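Local coordinates for protein neural-cadherin (Drosophila melanogaster, PDB 3UBF) that mediates calcium-dependent, mainly homophilic adhesion between cells as a classical-type cadherin, here represented by three consecutive extracellular cadherin repeats, at residues F71-T76 and D88-I93; I233-A238 and S266-L271; I246-K251 and F260-T265. All coordinates share one frame; numbering follows the deposited sequence.

How the contacts relate
Followed from the N terminus, the chain first closes contact 1, where strands 68-76 and 88-97 form a hairpin over an 11-residue connection in the first repeat of the fragment. Contacts 2 and 3 come later, in the third repeat, with centres about 66 and 72 Å from that of contact 1 and on the other side of the chain's centre. Segment 233-238 opens contact 2; before it closes at 266-271, contact 3 joins 246-251 to 260-265, nested inside it. Their centres are about 7 Å apart. Contact 2 pairs two strands of one sheet, and contact 3 ties strand 246-253 of the facing sheet to 260-262, an outermost strand of contact 2's sheet, probably hydrogen-bonded to 268-271.

Contact 1: F71-T76 and D88-I93; sequences FWVIIT and DNQRVI
Trp72 lies against the aliphatic part of Arg91, one rung of an antiparallel beta hairpin between strands 68-76 and 88-97 of a cadherin repeat. Arg91 CB sits over the centre of the six-membered ring of Trp72, 3.7 Å from its centroid and 7° off the normal, a CH-pi contact. Arg91 CG, anti to the backbone N (chi1 -165°), lies 3.7 Å from Trp72 CE2, and the extended chain keeps CD against CZ2. An alanine at Trp72 would probably leave CB, CG and CD of Arg91 without their aromatic cover and the side chain freer to turn.

On the opposite face of the sheet, Val92 CB lies over the Phe71 ring, 3.6 Å from the centroid and offset toward the rim. Val73 CG1 and Val92 CG2 extend this apolar patch; Val44 and Val46 of strand 44-46 meet Phe71, and Val46 also Val73.

Six backbone hydrogen bonds set the register, two for each of the pairs Phe71-Val92, Val73-Gln90 and Ile75-Asp88. Farther out, Asp70 forms a salt bridge with Arg91, Arg4 one with Asp88, and the carbonyl of Pro5 accepts from Gln90 NE2. At the far end of the ladder, Ile75 N donates to Asp88 O at 3.0 Å from 43° out of the carbonyl plane.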
ATOM      1  N   PHE A  71     -28.486  10.512 -18.282  1.00 48.95           N
ATOM      2  CA  PHE A  71     -29.055  11.505 -19.184  1.00 49.92           C
ATOM      3  C   PHE A  71     -30.151  10.897 -20.036  1.00 50.00           C
ATOM      4  O   PHE A  71     -30.291   9.680 -20.110  1.00 48.83           O
ATOM      5  CB  PHE A  71     -27.968  12.123 -20.077  1.00 48.59           C
ATOM      6  CG  PHE A  71     -27.256  11.127 -20.943  1.00 46.42           C
ATOM      7  CD1 PHE A  71     -26.272  10.304 -20.414  1.00 44.90           C
ATOM      8  CD2 PHE A  71     -27.578  11.004 -22.290  1.00 47.35           C
ATOM      9  CE1 PHE A  71     -25.608   9.371 -21.226  1.00 44.80           C
ATOM     10  CE2 PHE A  71     -26.920  10.075 -23.109  1.00 45.94           C
ATOM     11  CZ  PHE A  71     -25.928   9.261 -22.575  1.00 43.71           C
ATOM     12  N   TRP A  72     -30.915  11.767 -20.681  1.00 51.93           N
ATOM     13  CA  TRP A  72     -31.995  11.361 -21.556  1.00 52.91           C
ATOM     14  C   TRP A  72     -31.669  11.745 -22.998  1.00 52.12           C
ATOM     15  O   TRP A  72     -30.924  12.689 -23.250  1.00 52.31           O
ATOM     16  CB  TRP A  72     -33.300  12.029 -21.118  1.00 56.67           C
ATOM     17  CG  TRP A  72     -33.930  11.443 -19.884  1.00 58.30           C
ATOM     18  CD1 TRP A  72     -33.584  11.694 -18.596  1.00 59.58           C
ATOM     19  CD2 TRP A  72     -35.031  10.528 -19.835  1.00 60.34           C
ATOM     20  NE1 TRP A  72     -34.393  10.983 -17.739  1.00 61.93           N
ATOM     21  CE2 TRP A  72     -35.292  10.260 -18.475  1.00 62.04           C
ATOM     22  CE3 TRP A  72     -35.823   9.903 -20.812  1.00 61.28           C
ATOM     23  CZ2 TRP A  72     -36.311   9.394 -18.061  1.00 64.51           C
ATOM     24  CZ3 TRP A  72     -36.841   9.036 -20.395  1.00 62.62           C
ATOM     25  CH2 TRP A  72     -37.072   8.795 -19.033  1.00 64.10           C
ATOM     26  N   VAL A  73     -32.223  10.999 -23.939  1.00 51.82           N
ATOM     27  CA  VAL A  73     -32.100  11.349 -25.342  1.00 51.96           C
ATOM     28  C   VAL A  73     -33.483  11.482 -25.979  1.00 54.37           C
ATOM     29  O   VAL A  73     -34.452  10.872 -25.529  1.00 55.56           O
ATOM     30  CB  VAL A  73     -31.229  10.333 -26.118  1.00 49.53           C
ATOM     31  CG1 VAL A  73     -29.859  10.193 -25.452  1.00 47.61           C
ATOM     32  CG2 VAL A  73     -31.923   8.980 -26.213  1.00 49.37           C
ATOM     33  N   ILE A  74     -33.562  12.321 -27.004  1.00 55.66           N
ATOM     34  CA  ILE A  74     -34.757  12.474 -27.815  1.00 58.11           C
ATOM     35  C   ILE A  74     -34.447  11.851 -29.169  1.00 56.70           C
ATOM     36  O   ILE A  74     -33.409  12.144 -29.773  1.00 55.54           O
ATOM     37  CB  ILE A  74     -35.175  13.969 -27.928  1.00 61.61           C
ATOM     38  CG1 ILE A  74     -36.099  14.368 -26.773  1.00 64.38           C
ATOM     39  CG2 ILE A  74     -35.863  14.273 -29.265  1.00 64.11           C
ATOM     40  CD1 ILE A  74     -35.457  14.324 -25.401  1.00 63.72           C
ATOM     41  N   ILE A  75     -35.333  10.962 -29.610  1.00 57.28           N
ATOM     42  CA  ILE A  75     -35.183  10.233 -30.868  1.00 56.75           C
ATOM     43  C   ILE A  75     -36.318  10.636 -31.814  1.00 60.49           C
ATOM     44  O   ILE A  75     -37.496  10.619 -31.435  1.00 62.74           O
ATOM     45  CB  ILE A  75     -35.169   8.703 -30.623  1.00 55.10           C
ATOM     46  CG1 ILE A  75     -34.046   8.339 -29.646  1.00 51.70           C
ATOM     47  CG2 ILE A  75     -34.992   7.937 -31.926  1.00 54.16           C
ATOM     48  CD1 ILE A  75     -34.440   7.332 -28.597  1.00 51.40           C
ATOM     49  N   THR A  76     -35.964  11.009 -33.039  1.00 61.67           N
ATOM     50  CA  THR A  76     -36.947  11.544 -33.977  1.00 65.86           C
ATOM     51  C   THR A  76     -36.649  11.126 -35.424  1.00 66.56           C
ATOM     52  O   THR A  76     -35.731  10.345 -35.658  1.00 64.38           O
ATOM     53  CB  THR A  76     -37.080  13.094 -33.815  1.00 68.16           C
ATOM     54  OG1 THR A  76     -38.205  13.567 -34.557  1.00 72.81           O
ATOM     55  CG2 THR A  76     -35.838  13.822 -34.284  1.00 67.84           C
ATOM     56  N   ASP A  88     -39.569   9.862 -29.642  1.00 75.55           N
ATOM     57  CA  ASP A  88     -39.330   8.951 -28.536  1.00 73.35           C
ATOM     58  C   ASP A  88     -38.355   9.530 -27.533  1.00 70.81           C
ATOM     59  O   ASP A  88     -37.673  10.512 -27.816  1.00 70.10           O
ATOM     60  CB  ASP A  88     -38.796   7.619 -29.049  1.00 71.20           C
ATOM     61  CG  ASP A  88     -39.890   6.639 -29.346  1.00 74.11           C
ATOM     62  OD1 ASP A  88     -41.042   7.077 -29.532  1.00 78.41           O
ATOM     63  OD2 ASP A  88     -39.601   5.427 -29.386  1.00 74.40           O
ATOM     64  N   ASN A  89     -38.302   8.902 -26.360  1.00 69.60           N
ATOM     65  CA  ASN A  89     -37.439   9.318 -25.263  1.00 67.28           C
ATOM     66  C   ASN A  89     -36.780   8.101 -24.654  1.00 64.35           C
ATOM     67  O   ASN A  89     -37.430   7.075 -24.461  1.00 65.36           O
ATOM     68  CB  ASN A  89     -38.245  10.052 -24.186  1.00 70.73           C
ATOM     69  CG  ASN A  89     -38.986  11.255 -24.732  1.00 74.37           C
ATOM     70  OD1 ASN A  89     -38.375  12.219 -25.199  1.00 74.79           O
ATOM     71  ND2 ASN A  89     -40.310  11.203 -24.683  1.00 78.39           N
ATOM     72  N   GLN A  90     -35.490   8.208 -24.361  1.00 60.70           N
ATOM     73  CA  GLN A  90     -34.775   7.106 -23.739  1.00 58.30           C
ATOM     74  C   GLN A  90     -33.747   7.586 -22.730  1.00 56.78           C
ATOM     75  O   GLN A  90     -32.900   8.440 -23.026  1.00 55.47           O
ATOM     76  CB  GLN A  90     -34.101   6.236 -24.790  1.00 56.17           C
ATOM     77  CG  GLN A  90     -33.595   4.914 -24.258  1.00 54.89           C
ATOM     78  CD  GLN A  90     -32.630   4.263 -25.206  1.00 52.18           C
ATOM     79  OE1 GLN A  90     -32.064   4.927 -26.067  1.00 51.33           O
ATOM     80  NE2 GLN A  90     -32.422   2.961 -25.052  1.00 51.63           N
ATOM     81  N   ARG A  91     -33.829   7.015 -21.538  1.00 56.90           N
ATOM     82  CA  ARG A  91     -32.887   7.303 -20.483  1.00 55.50           C
ATOM     83  C   ARG A  91     -31.620   6.484 -20.706  1.00 52.18           C
ATOM     84  O   ARG A  91     -31.683   5.306 -21.077  1.00 51.53           O
ATOM     85  CB  ARG A  91     -33.515   6.981 -19.132  1.00 58.15           C
ATOM     86  CG  ARG A  91     -32.786   7.552 -17.946  1.00 58.50           C
ATOM     87  CD  ARG A  91     -33.543   7.212 -16.682  1.00 63.02           C
ATOM     88  NE  ARG A  91     -32.814   7.612 -15.484  1.00 64.56           N
ATOM     89  CZ  ARG A  91     -33.259   7.449 -14.241  1.00 68.36           C
ATOM     90  NH1 ARG A  91     -34.444   6.892 -14.007  1.00 71.14           N
ATOM     91  NH2 ARG A  91     -32.510   7.846 -13.224  1.00 69.45           N
ATOM     92  N   VAL A  92     -30.471   7.126 -20.513  1.00 50.07           N
ATOM     93  CA  VAL A  92     -29.190   6.436 -20.591  1.00 47.30           C
ATOM     94  C   VAL A  92     -28.475   6.551 -19.251  1.00 47.31           C
ATOM     95  O   VAL A  92     -28.304   7.654 -18.705  1.00 47.96           O
ATOM     96  CB  VAL A  92     -28.301   6.963 -21.736  1.00 45.55           C
ATOM     97  CG1 VAL A  92     -27.098   6.045 -21.948  1.00 43.57           C
ATOM     98  CG2 VAL A  92     -29.089   7.084 -23.031  1.00 45.43           C
ATOM     99  N   ILE A  93     -28.093   5.396 -18.711  1.00 46.76           N
ATOM    100  CA  ILE A  93     -27.356   5.326 -17.450  1.00 46.57           C
ATOM    101  C   ILE A  93     -26.048   4.608 -17.701  1.00 44.80           C
ATOM    102  O   ILE A  93     -26.025   3.388 -17.861  1.00 45.42           O
ATOM    103  CB  ILE A  93     -28.144   4.576 -16.332  1.00 48.99           C
ATOM    104  CG1 ILE A  93     -29.599   5.064 -16.238  1.00 50.97           C
ATOM    105  CG2 ILE A  93     -27.450   4.741 -14.983  1.00 48.83           C
ATOM    106  CD1 ILE A  93     -30.427   4.371 -15.140  1.00 53.39           C
TER

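Contact 2: I233-A238 and S266-L271; sequences IISIKA and SGIVKL
Ile233 and Ile234 both face Val269, a classic beta bulge that interrupts the antiparallel pairing of strands 232-239 and 268-271. The evidence is in the bonds: Ile233 N donates to Val269 O at 2.8 Å, while Val269 N reaches past that residue to Ile234 O, also at 2.8 Å. Ile233 has psi -46°, far from an extended strand, and its CB is turned toward the partner segment, where CD1 lies 3.6 Å from Leu271 CB.

Beyond the bulge, Ile234 CG2 runs alongside Val269 CB at 3.7 Å, and Ile236 CD1 meets Val269 CG2 at 3.5 Å. With Val269 CG1 anti to the backbone N (chi1 -178°), CG2 falls beside that N, on the side of Ile236. Leu305 touches Ile234 and the buried Ile236 and Val269, so this face is turned to the other sheet of the cadherin sandwich.

Just before strand 268-271, Ser266 OG accepts from Ile268 N in an ST turn, and Gly267 O accepts from Ile236 N. A beta carbon at Gly267 would clash with Ile236 O, and its phi of 75° also favours glycine; the bulge, meanwhile, engages both Val269 N and Val269 O.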
ATOM      1  N   ILE A 233      24.533 -12.364  -1.688  1.00 46.25           N
ATOM      2  CA  ILE A 233      23.420 -13.283  -1.752  1.00 44.01           C
ATOM      3  C   ILE A 233      22.139 -12.578  -1.307  1.00 42.85           C
ATOM      4  O   ILE A 233      21.090 -12.688  -1.953  1.00 42.40           O
ATOM      5  CB  ILE A 233      23.714 -14.519  -0.871  1.00 43.44           C
ATOM      6  CG1 ILE A 233      24.676 -15.441  -1.602  1.00 44.89           C
ATOM      7  CG2 ILE A 233      22.441 -15.286  -0.476  1.00 40.74           C
ATOM      8  CD1 ILE A 233      25.267 -16.478  -0.717  1.00 47.41           C
ATOM      9  N   ILE A 234      22.232 -11.852  -0.198  1.00 42.24           N
ATOM     10  CA  ILE A 234      21.092 -11.134   0.344  1.00 41.00           C
ATOM     11  C   ILE A 234      21.598 -10.022   1.250  1.00 41.87           C
ATOM     12  O   ILE A 234      22.658 -10.160   1.875  1.00 42.40           O
ATOM     13  CB  ILE A 234      20.096 -12.103   1.074  1.00 39.07           C
ATOM     14  CG1 ILE A 234      18.831 -11.362   1.538  1.00 38.25           C
ATOM     15  CG2 ILE A 234      20.785 -12.865   2.198  1.00 37.84           C
ATOM     16  CD1 ILE A 234      17.632 -12.264   1.743  1.00 36.60           C
ATOM     17  N   SER A 235      20.864  -8.912   1.280  1.00 42.13           N
ATOM     18  CA  SER A 235      21.160  -7.818   2.199  1.00 43.10           C
ATOM     19  C   SER A 235      20.168  -7.832   3.332  1.00 41.50           C
ATOM     20  O   SER A 235      18.960  -7.854   3.116  1.00 41.26           O
ATOM     21  CB  SER A 235      21.093  -6.456   1.501  1.00 45.14           C
ATOM     22  OG  SER A 235      22.367  -6.075   1.021  1.00 48.41           O
ATOM     23  N   ILE A 236      20.685  -7.810   4.547  1.00 41.34           N
ATOM     24  CA  ILE A 236      19.839  -7.752   5.716  1.00 40.21           C
ATOM     25  C   ILE A 236      20.036  -6.411   6.405  1.00 41.47           C
ATOM     26  O   ILE A 236      21.162  -5.926   6.547  1.00 43.53           O
ATOM     27  CB  ILE A 236      20.104  -8.948   6.633  1.00 39.11           C
ATOM     28  CG1 ILE A 236      19.487 -10.190   6.002  1.00 38.62           C
ATOM     29  CG2 ILE A 236      19.495  -8.736   7.993  1.00 38.45           C
ATOM     30  CD1 ILE A 236      20.354 -11.380   6.098  1.00 40.37           C
ATOM     31  N   LYS A 237      18.933  -5.787   6.794  1.00 40.96           N
ATOM     32  CA  LYS A 237      19.030  -4.513   7.470  1.00 42.15           C
ATOM     33  C   LYS A 237      18.092  -4.461   8.658  1.00 40.66           C
ATOM     34  O   LYS A 237      16.956  -4.939   8.591  1.00 39.44           O
ATOM     35  CB  LYS A 237      18.757  -3.354   6.510  1.00 43.96           C
ATOM     36  CG  LYS A 237      19.444  -2.075   6.932  1.00 48.30           C
ATOM     37  CD  LYS A 237      19.191  -0.936   5.960  1.00 54.35           C
ATOM     38  CE  LYS A 237      18.163   0.044   6.516  1.00 56.06           C
ATOM     39  NZ  LYS A 237      18.285   1.400   5.899  1.00 59.86           N
ATOM     40  N   ALA A 238      18.593  -3.892   9.749  1.00 40.61           N
ATOM     41  CA  ALA A 238      17.790  -3.662  10.930  1.00 39.46           C
ATOM     42  C   ALA A 238      17.797  -2.181  11.242  1.00 40.87           C
ATOM     43  O   ALA A 238      18.772  -1.476  10.978  1.00 42.60           O
ATOM     44  CB  ALA A 238      18.293  -4.471  12.098  1.00 38.55           C
ATOM     45  N   SER A 266      27.756  -3.946   6.922  1.00 55.59           N
ATOM     46  CA  SER A 266      27.007  -3.806   5.686  1.00 54.47           C
ATOM     47  C   SER A 266      25.683  -4.574   5.724  1.00 50.43           C
ATOM     48  O   SER A 266      24.711  -4.177   5.072  1.00 49.34           O
ATOM     49  CB  SER A 266      27.864  -4.255   4.503  1.00 56.23           C
ATOM     50  OG  SER A 266      28.167  -5.636   4.593  1.00 55.00           O
ATOM     51  N   GLY A 267      25.661  -5.665   6.491  1.00 48.45           N
ATOM     52  CA  GLY A 267      24.517  -6.557   6.558  1.00 44.82           C
ATOM     53  C   GLY A 267      24.404  -7.431   5.324  1.00 44.15           C
ATOM     54  O   GLY A 267      23.379  -8.099   5.114  1.00 41.32           O
ATOM     55  N   ILE A 268      25.454  -7.419   4.499  1.00 46.12           N
ATOM     56  CA  ILE A 268      25.438  -8.157   3.251  1.00 45.58           C
ATOM     57  C   ILE A 268      25.943  -9.562   3.494  1.00 45.24           C
ATOM     58  O   ILE A 268      27.066  -9.752   3.974  1.00 47.15           O
ATOM     59  CB  ILE A 268      26.293  -7.489   2.156  1.00 48.57           C
ATOM     60  CG1 ILE A 268      25.800  -6.068   1.860  1.00 49.47           C
ATOM     61  CG2 ILE A 268      26.294  -8.350   0.887  1.00 47.71           C
ATOM     62  CD1 ILE A 268      26.654  -5.324   0.820  1.00 52.68           C
ATOM     63  N   VAL A 269      25.097 -10.536   3.166  1.00 43.11           N
ATOM     64  CA  VAL A 269      25.460 -11.939   3.253  1.00 42.98           C
ATOM     65  C   VAL A 269      26.160 -12.368   1.963  1.00 44.63           C
ATOM     66  O   VAL A 269      25.594 -12.269   0.880  1.00 44.50           O
ATOM     67  CB  VAL A 269      24.217 -12.823   3.518  1.00 40.55           C
ATOM     68  CG1 VAL A 269      24.601 -14.301   3.671  1.00 40.22           C
ATOM     69  CG2 VAL A 269      23.489 -12.337   4.750  1.00 39.07           C
ATOM     70  N   LYS A 270      27.396 -12.830   2.082  1.00 46.98           N
ATOM     71  CA  LYS A 270      28.105 -13.378   0.931  1.00 48.87           C
ATOM     72  C   LYS A 270      28.266 -14.892   1.032  1.00 48.70           C
ATOM     73  O   LYS A 270      28.115 -15.475   2.106  1.00 48.09           O
ATOM     74  CB  LYS A 270      29.463 -12.701   0.745  1.00 52.14           C
ATOM     75  CG  LYS A 270      29.353 -11.277   0.264  1.00 53.34           C
ATOM     76  CD  LYS A 270      30.708 -10.603   0.169  1.00 57.78           C
ATOM     77  CE  LYS A 270      30.553  -9.096   0.069  1.00 59.14           C
ATOM     78  NZ  LYS A 270      31.809  -8.438  -0.380  1.00 64.75           N
ATOM     79  N   LEU A 271      28.551 -15.516  -0.105  1.00 49.79           N
ATOM     80  CA  LEU A 271      28.913 -16.921  -0.154  1.00 50.33           C
ATOM     81  C   LEU A 271      30.391 -17.080   0.177  1.00 54.05           C
ATOM     82  O   LEU A 271      31.241 -16.477  -0.476  1.00 56.65           O
ATOM     83  CB  LEU A 271      28.624 -17.479  -1.550  1.00 49.94           C
ATOM     84  CG  LEU A 271      28.844 -18.979  -1.785  1.00 49.76           C
ATOM     85  CD1 LEU A 271      28.119 -19.837  -0.751  1.00 46.34           C
ATOM     86  CD2 LEU A 271      28.403 -19.349  -3.185  1.00 48.64           C
TER

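Contact 3: I246-K251 and F260-T265; sequences IRYTLK and FNIGPT
Leu250 overlaps Ile262, its CB 3.6 Å from Ile262 CG2, while its CD2 branch reaches the backbone at Phe260 O, 3.5 Å away. Leu250 CD1 packs against Ile262 CB. The other branch of Ile262 goes to Tyr248, with Ile262 CD1 lying 3.8 Å from Tyr248 CB.

The two segments run antiparallel at 165°, yet no beta bridge joins them: the strand axes stay 6.3 Å apart at their closest. This is where the two sheets of the cadherin beta sandwich meet, strand 246-253 being an outer strand of one and strand 260-262 of the other. Val269, on the strand beside 260-262, touches both Leu250 and Ile262.

One backbone hydrogen bond spans the gap, from Tyr248 N to Pro264 O at 2.9 Å with an N-H...O angle of 167°. Arg247 CA adds a CA-H...O contact to that same oxygen. Thr265 O approaches the Tyr248 ring at its edge, 3.7 Å from CE1, and the hydroxyl beyond is hydrogen-bonded to Ala238 N. On the outer side, Arg247 bends at chi3 (-137°), and Pro264 CB lies over one face of its guanidinium, 3.6 Å from NH2.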
ATOM      1  N   ILE A 246      24.735  -0.520  14.048  1.00 54.63           N
ATOM      2  CA  ILE A 246      24.319  -1.921  14.078  1.00 51.63           C
ATOM      3  C   ILE A 246      25.443  -2.856  13.617  1.00 52.63           C
ATOM      4  O   ILE A 246      25.997  -2.679  12.529  1.00 53.74           O
ATOM      5  CB  ILE A 246      23.083  -2.153  13.193  1.00 48.75           C
ATOM      6  CG1 ILE A 246      21.893  -1.315  13.680  1.00 47.49           C
ATOM      7  CG2 ILE A 246      22.728  -3.660  13.125  1.00 46.54           C
ATOM      8  CD1 ILE A 246      21.067  -1.979  14.755  1.00 44.98           C
ATOM      9  N   ARG A 247      25.777  -3.835  14.456  1.00 52.67           N
ATOM     10  CA  ARG A 247      26.690  -4.913  14.083  1.00 53.68           C
ATOM     11  C   ARG A 247      25.910  -6.207  13.804  1.00 50.09           C
ATOM     12  O   ARG A 247      25.156  -6.682  14.657  1.00 48.68           O
ATOM     13  CB  ARG A 247      27.740  -5.146  15.168  1.00 57.36           C
ATOM     14  CG  ARG A 247      28.681  -6.319  14.859  1.00 61.48           C
ATOM     15  CD  ARG A 247      29.913  -6.318  15.755  1.00 69.31           C
ATOM     16  NE  ARG A 247      31.129  -6.622  14.996  1.00 74.33           N
ATOM     17  CZ  ARG A 247      31.874  -5.707  14.370  1.00 78.25           C
ATOM     18  NH1 ARG A 247      31.532  -4.419  14.403  1.00 78.70           N
ATOM     19  NH2 ARG A 247      32.966  -6.077  13.707  1.00 80.89           N
ATOM     20  N   TYR A 248      26.091  -6.764  12.609  1.00 48.62           N
ATOM     21  CA  TYR A 248      25.389  -7.982  12.210  1.00 45.61           C
ATOM     22  C   TYR A 248      26.275  -9.197  12.383  1.00 47.44           C
ATOM     23  O   TYR A 248      27.454  -9.162  12.016  1.00 50.03           O
ATOM     24  CB  TYR A 248      24.933  -7.909  10.746  1.00 43.51           C
ATOM     25  CG  TYR A 248      24.052  -6.739  10.433  1.00 40.75           C
ATOM     26  CD1 TYR A 248      24.583  -5.581   9.884  1.00 42.02           C
ATOM     27  CD2 TYR A 248      22.684  -6.784  10.696  1.00 38.02           C
ATOM     28  CE1 TYR A 248      23.774  -4.493   9.599  1.00 42.18           C
ATOM     29  CE2 TYR A 248      21.862  -5.707  10.422  1.00 37.29           C
ATOM     30  CZ  TYR A 248      22.415  -4.561   9.873  1.00 40.38           C
ATOM     31  OH  TYR A 248      21.613  -3.481   9.597  1.00 42.03           O
ATOM     32  N   THR A 249      25.716 -10.261  12.956  1.00 46.69           N
ATOM     33  CA  THR A 249      26.383 -11.560  12.950  1.00 48.30           C
ATOM     34  C   THR A 249      25.475 -12.630  12.391  1.00 46.31           C
ATOM     35  O   THR A 249      24.262 -12.431  12.254  1.00 44.00           O
ATOM     36  CB  THR A 249      26.921 -12.001  14.331  1.00 50.99           C
ATOM     37  OG1 THR A 249      25.849 -12.074  15.278  1.00 50.26           O
ATOM     38  CG2 THR A 249      28.020 -11.063  14.824  1.00 53.60           C
ATOM     39  N   LEU A 250      26.083 -13.769  12.076  1.00 48.14           N
ATOM     40  CA  LEU A 250      25.431 -14.847  11.349  1.00 46.99           C
ATOM     41  C   LEU A 250      25.892 -16.188  11.888  1.00 49.71           C
ATOM     42  O   LEU A 250      27.085 -16.499  11.871  1.00 52.22           O
ATOM     43  CB  LEU A 250      25.774 -14.738   9.867  1.00 45.89           C
ATOM     44  CG  LEU A 250      25.145 -15.747   8.909  1.00 44.89           C
ATOM     45  CD1 LEU A 250      24.685 -15.059   7.642  1.00 40.79           C
ATOM     46  CD2 LEU A 250      26.123 -16.881   8.597  1.00 47.21           C
ATOM     47  N   LYS A 251      24.947 -16.984  12.376  1.00 50.10           N
ATOM     48  CA  LYS A 251      25.265 -18.353  12.766  1.00 53.21           C
ATOM     49  C   LYS A 251      24.383 -19.354  12.024  1.00 51.86           C
ATOM     50  O   LYS A 251      23.259 -19.035  11.636  1.00 49.72           O
ATOM     51  CB  LYS A 251      25.197 -18.542  14.287  1.00 55.47           C
ATOM     52  CG  LYS A 251      23.799 -18.707  14.853  1.00 56.20           C
ATOM     53  CD  LYS A 251      23.840 -19.059  16.347  1.00 62.44           C
ATOM     54  CE  LYS A 251      22.496 -18.762  17.008  1.00 62.30           C
ATOM     55  NZ  LYS A 251      22.052 -17.358  16.709  1.00 59.10           N
ATOM     56  N   PHE A 260      28.280 -19.325   4.537  1.00 49.09           N
ATOM     57  CA  PHE A 260      27.951 -17.940   4.327  1.00 47.55           C
ATOM     58  C   PHE A 260      28.603 -17.088   5.404  1.00 49.21           C
ATOM     59  O   PHE A 260      28.899 -17.568   6.504  1.00 50.76           O
ATOM     60  CB  PHE A 260      26.432 -17.770   4.323  1.00 44.34           C
ATOM     61  CG  PHE A 260      25.729 -18.704   3.378  1.00 42.45           C
ATOM     62  CD1 PHE A 260      25.158 -19.888   3.843  1.00 41.69           C
ATOM     63  CD2 PHE A 260      25.650 -18.414   2.020  1.00 40.83           C
ATOM     64  CE1 PHE A 260      24.511 -20.778   2.969  1.00 39.80           C
ATOM     65  CE2 PHE A 260      25.003 -19.294   1.138  1.00 39.85           C
ATOM     66  CZ  PHE A 260      24.437 -20.479   1.617  1.00 38.92           C
ATOM     67  N   ASN A 261      28.876 -15.839   5.066  1.00 49.45           N
ATOM     68  CA  ASN A 261      29.170 -14.842   6.075  1.00 50.92           C
ATOM     69  C   ASN A 261      28.332 -13.599   5.821  1.00 48.92           C
ATOM     70  O   ASN A 261      27.641 -13.504   4.806  1.00 47.57           O
ATOM     71  CB  ASN A 261      30.677 -14.534   6.182  1.00 55.03           C
ATOM     72  CG  ASN A 261      31.344 -14.344   4.831  1.00 57.18           C
ATOM     73  OD1 ASN A 261      30.871 -13.574   3.997  1.00 58.15           O
ATOM     74  ND2 ASN A 261      32.461 -15.033   4.618  1.00 59.46           N
ATOM     75  N   ILE A 262      28.363 -12.671   6.766  1.00 49.21           N
ATOM     76  CA  ILE A 262      27.628 -11.425   6.650  1.00 47.15           C
ATOM     77  C   ILE A 262      28.589 -10.304   6.992  1.00 49.88           C
ATOM     78  O   ILE A 262      29.486 -10.486   7.818  1.00 52.36           O
ATOM     79  CB  ILE A 262      26.401 -11.393   7.587  1.00 44.77           C
ATOM     80  CG1 ILE A 262      25.492 -10.194   7.240  1.00 43.04           C
ATOM     81  CG2 ILE A 262      26.844 -11.389   9.062  1.00 45.76           C
ATOM     82  CD1 ILE A 262      24.110 -10.222   7.876  1.00 37.72           C
ATOM     83  N   GLY A 263      28.417  -9.165   6.333  1.00 49.82           N
ATOM     84  CA  GLY A 263      29.225  -7.989   6.612  1.00 52.59           C
ATOM     85  C   GLY A 263      28.831  -7.405   7.952  1.00 52.14           C
ATOM     86  O   GLY A 263      27.668  -7.056   8.147  1.00 49.58           O
ATOM     87  N   PRO A 264      29.795  -7.304   8.889  1.00 55.08           N
ATOM     88  CA  PRO A 264      29.561  -6.725  10.216  1.00 55.55           C
ATOM     89  C   PRO A 264      28.788  -5.392  10.183  1.00 54.98           C
ATOM     90  O   PRO A 264      27.887  -5.183  10.998  1.00 52.70           O
ATOM     91  CB  PRO A 264      30.977  -6.501  10.752  1.00 60.17           C
ATOM     92  CG  PRO A 264      31.808  -7.483  10.061  1.00 61.31           C
ATOM     93  CD  PRO A 264      31.206  -7.684   8.700  1.00 58.66           C
ATOM     94  N   THR A 265      29.137  -4.516   9.241  1.00 57.30           N
ATOM     95  CA  THR A 265      28.497  -3.204   9.103  1.00 58.07           C
ATOM     96  C   THR A 265      27.475  -3.190   7.977  1.00 55.72           C
ATOM     97  O   THR A 265      26.458  -2.498   8.059  1.00 54.74           O
ATOM     98  CB  THR A 265      29.525  -2.097   8.797  1.00 62.63           C
ATOM     99  OG1 THR A 265      30.734  -2.355   9.514  1.00 66.10           O
ATOM    100  CG2 THR A 265      28.988  -0.727   9.211  1.00 64.57           C
TER